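Local coordinates for centrosomal protein 120 (Oreochromis niloticus, PDB 6EWH) that probably acts at centrioles and in building cilia, and is represented here by its second C2 domain, C2B, at residues I71-F76 with E85-S90. The protein carries 1 engineered substitution. Numbering follows the deposited sequence.
Sequences ITSEPF and EPERAS
In the beta-sandwich of this C2 domain, strand 69-72, at the edge of one sheet, comes up against strand 87-95 of the other, and Glu87 reaches across to the residues that follow strand 69-72. The two strands share no backbone hydrogen bonds: strand 69-72 pairs with strand 60-66, while Glu87 and Ala89 bond to Val37 and Val35 of strand 29-41. Glu87 bridges the gap with a fully extended side chain, CG anti to the backbone N (chi1 180°). Glu87 OE1 accepts the backbone N-H of Glu74 through the syn lone pair, with Glu87 OE1 and Glu74 N 2.9 Å apart and an N-H...O angle of 165°. Glu87 OE1 also lies 3.4 Å from Ser73 CB, whereas Ser73 OG turns to the backbone N of Phe62. The other carboxylate oxygen works through water: one molecule donates to Glu87 OE2 at 2.8 Å and to Thr72 O at 2.9 Å, so the carboxylate reaches two successive peptide groups at the end of strand 69-72, one directly and one through water. An alanine in place of Glu87 would probably leave Glu74 N without this acceptor and the water without its carboxylate partner. Farther along, the contact becomes apolar and small: in the conformer given, Ala89 CB meets the Ile71 methyls, CD1 at 3.7 Å and CG2 at 3.8 Å.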
loop_
_atom_site.group_PDB
_atom_site.type_symbol
_atom_site.label_atom_id
_atom_site.label_comp_id
_atom_site.label_asym_id
_atom_site.label_seq_id
_atom_site.Cartn_x
_atom_site.Cartn_y
_atom_site.Cartn_z
ATOM N N ILE A 71 9.511 0.261 0.394
ATOM C CA ILE A 71 9.091 1.262 -0.573
ATOM C C ILE A 71 8.799 2.564 0.160
ATOM O O ILE A 71 8.082 2.575 1.163
ATOM C CB ILE A 71 7.883 0.761 -1.386
ATOM C CG1 ILE A 71 8.324 -0.435 -2.244
ATOM C CG2 ILE A 71 7.282 1.894 -2.225
ATOM C CD1 ILE A 71 7.204 -1.238 -2.835
ATOM N N THR A 72 9.365 3.658 -0.339
ATOM C CA THR A 72 9.053 4.987 0.160
ATOM C C THR A 72 8.559 5.843 -0.993
ATOM O O THR A 72 9.052 5.735 -2.122
ATOM C CB THR A 72 10.252 5.686 0.813
ATOM O OG1 THR A 72 11.293 5.868 -0.151
ATOM C CG2 THR A 72 10.784 4.873 1.997
ATOM N N SER A 73 7.607 6.714 -0.696
ATOM C CA SER A 73 7.058 7.601 -1.708
ATOM C C SER A 73 7.779 8.949 -1.721
ATOM O O SER A 73 8.623 9.253 -0.872
ATOM C CB SER A 73 5.562 7.797 -1.479
ATOM O OG SER A 73 5.328 8.664 -0.371
ATOM N N GLU A 74 7.408 9.772 -2.700
ATOM C CA GLU A 74 8.050 11.069 -2.897
ATOM C C GLU A 74 7.707 12.007 -1.747
ATOM O O GLU A 74 6.528 12.202 -1.442
ATOM C CB GLU A 74 7.560 11.661 -4.211
ATOM C CG GLU A 74 8.070 13.057 -4.496
ATOM C CD GLU A 74 9.340 13.047 -5.323
ATOM O OE1 GLU A 74 10.045 12.016 -5.323
ATOM O OE2 GLU A 74 9.618 14.067 -5.990
ATOM N N PRO A 75 8.692 12.612 -1.098
ATOM C CA PRO A 75 8.393 13.462 0.059
ATOM C C PRO A 75 7.540 14.669 -0.314
ATOM O O PRO A 75 7.624 15.195 -1.426
ATOM C CB PRO A 75 9.781 13.891 0.538
ATOM C CG PRO A 75 10.687 12.790 0.074
ATOM C CD PRO A 75 10.134 12.347 -1.246
ATOM N N PHE A 76 6.695 15.087 0.626
ATOM C CA PHE A 76 5.867 16.279 0.468
ATOM C C PHE A 76 5.835 17.073 1.768
ATOM O O PHE A 76 6.043 16.537 2.859
ATOM C CB PHE A 76 4.450 15.942 -0.041
ATOM C CG PHE A 76 3.637 15.085 0.903
ATOM C CD1 PHE A 76 3.834 13.718 0.963
ATOM C CD2 PHE A 76 2.657 15.651 1.699
ATOM C CE1 PHE A 76 3.079 12.933 1.823
ATOM C CE2 PHE A 76 1.896 14.870 2.559
ATOM C CZ PHE A 76 2.107 13.515 2.615
ATOM N N GLU A 85 1.801 13.779 -5.685
ATOM C CA GLU A 85 1.211 13.198 -6.874
ATOM C C GLU A 85 0.869 11.730 -6.635
ATOM O O GLU A 85 1.514 11.061 -5.818
ATOM C CB GLU A 85 2.214 13.276 -8.015
ATOM C CG GLU A 85 2.492 14.705 -8.442
ATOM C CD GLU A 85 1.349 15.270 -9.256
ATOM O OE1 GLU A 85 0.963 14.621 -10.244
ATOM O OE2 GLU A 85 0.830 16.347 -8.897
ATOM N N PRO A 86 -0.126 11.197 -7.348
ATOM C CA PRO A 86 -0.398 9.760 -7.241
ATOM C C PRO A 86 0.843 8.990 -7.664
ATOM O O PRO A 86 1.508 9.338 -8.643
ATOM C CB PRO A 86 -1.559 9.534 -8.219
ATOM C CG PRO A 86 -2.115 10.905 -8.511
ATOM C CD PRO A 86 -0.967 11.852 -8.370
ATOM N N GLU A 87 1.171 7.954 -6.901
ATOM C CA GLU A 87 2.448 7.283 -7.084
ATOM C C GLU A 87 2.281 5.784 -6.901
ATOM O O GLU A 87 1.729 5.328 -5.889
ATOM C CB GLU A 87 3.480 7.818 -6.085
ATOM C CG GLU A 87 4.826 7.138 -6.242
ATOM C CD GLU A 87 5.901 7.758 -5.390
ATOM O OE1 GLU A 87 5.636 8.796 -4.742
ATOM O OE2 GLU A 87 7.024 7.196 -5.373
ATOM N N ARG A 88 2.757 5.019 -7.884
ATOM C CA ARG A 88 2.611 3.572 -7.912
ATOM C C ARG A 88 3.967 2.921 -7.696
ATOM O O ARG A 88 4.983 3.390 -8.223
ATOM C CB ARG A 88 2.069 3.132 -9.280
ATOM C CG ARG A 88 1.818 1.625 -9.382
ATOM C CD ARG A 88 1.299 1.248 -10.749
ATOM N NE ARG A 88 0.044 1.912 -11.047
ATOM C CZ ARG A 88 -0.142 2.723 -12.084
ATOM N NH1 ARG A 88 -1.322 3.296 -12.256
ATOM N NH2 ARG A 88 0.843 2.959 -12.939
ATOM N N ALA A 89 3.974 1.808 -6.962
ATOM C CA ALA A 89 5.119 0.916 -6.892
ATOM C C ALA A 89 4.625 -0.458 -7.285
ATOM O O ALA A 89 3.528 -0.862 -6.885
ATOM C CB ALA A 89 5.727 0.843 -5.483
ATOM N N SER A 90 5.405 -1.173 -8.094
ATOM C CA SER A 90 4.998 -2.465 -8.641
ATOM C C SER A 90 6.132 -3.471 -8.503
ATOM O O SER A 90 7.298 -3.105 -8.635
ATOM C CB SER A 90 4.700 -2.343 -10.146
ATOM O OG SER A 90 3.738 -1.338 -10.432
HETATM O O HOH W 1 9.631 7.563 -4.296
#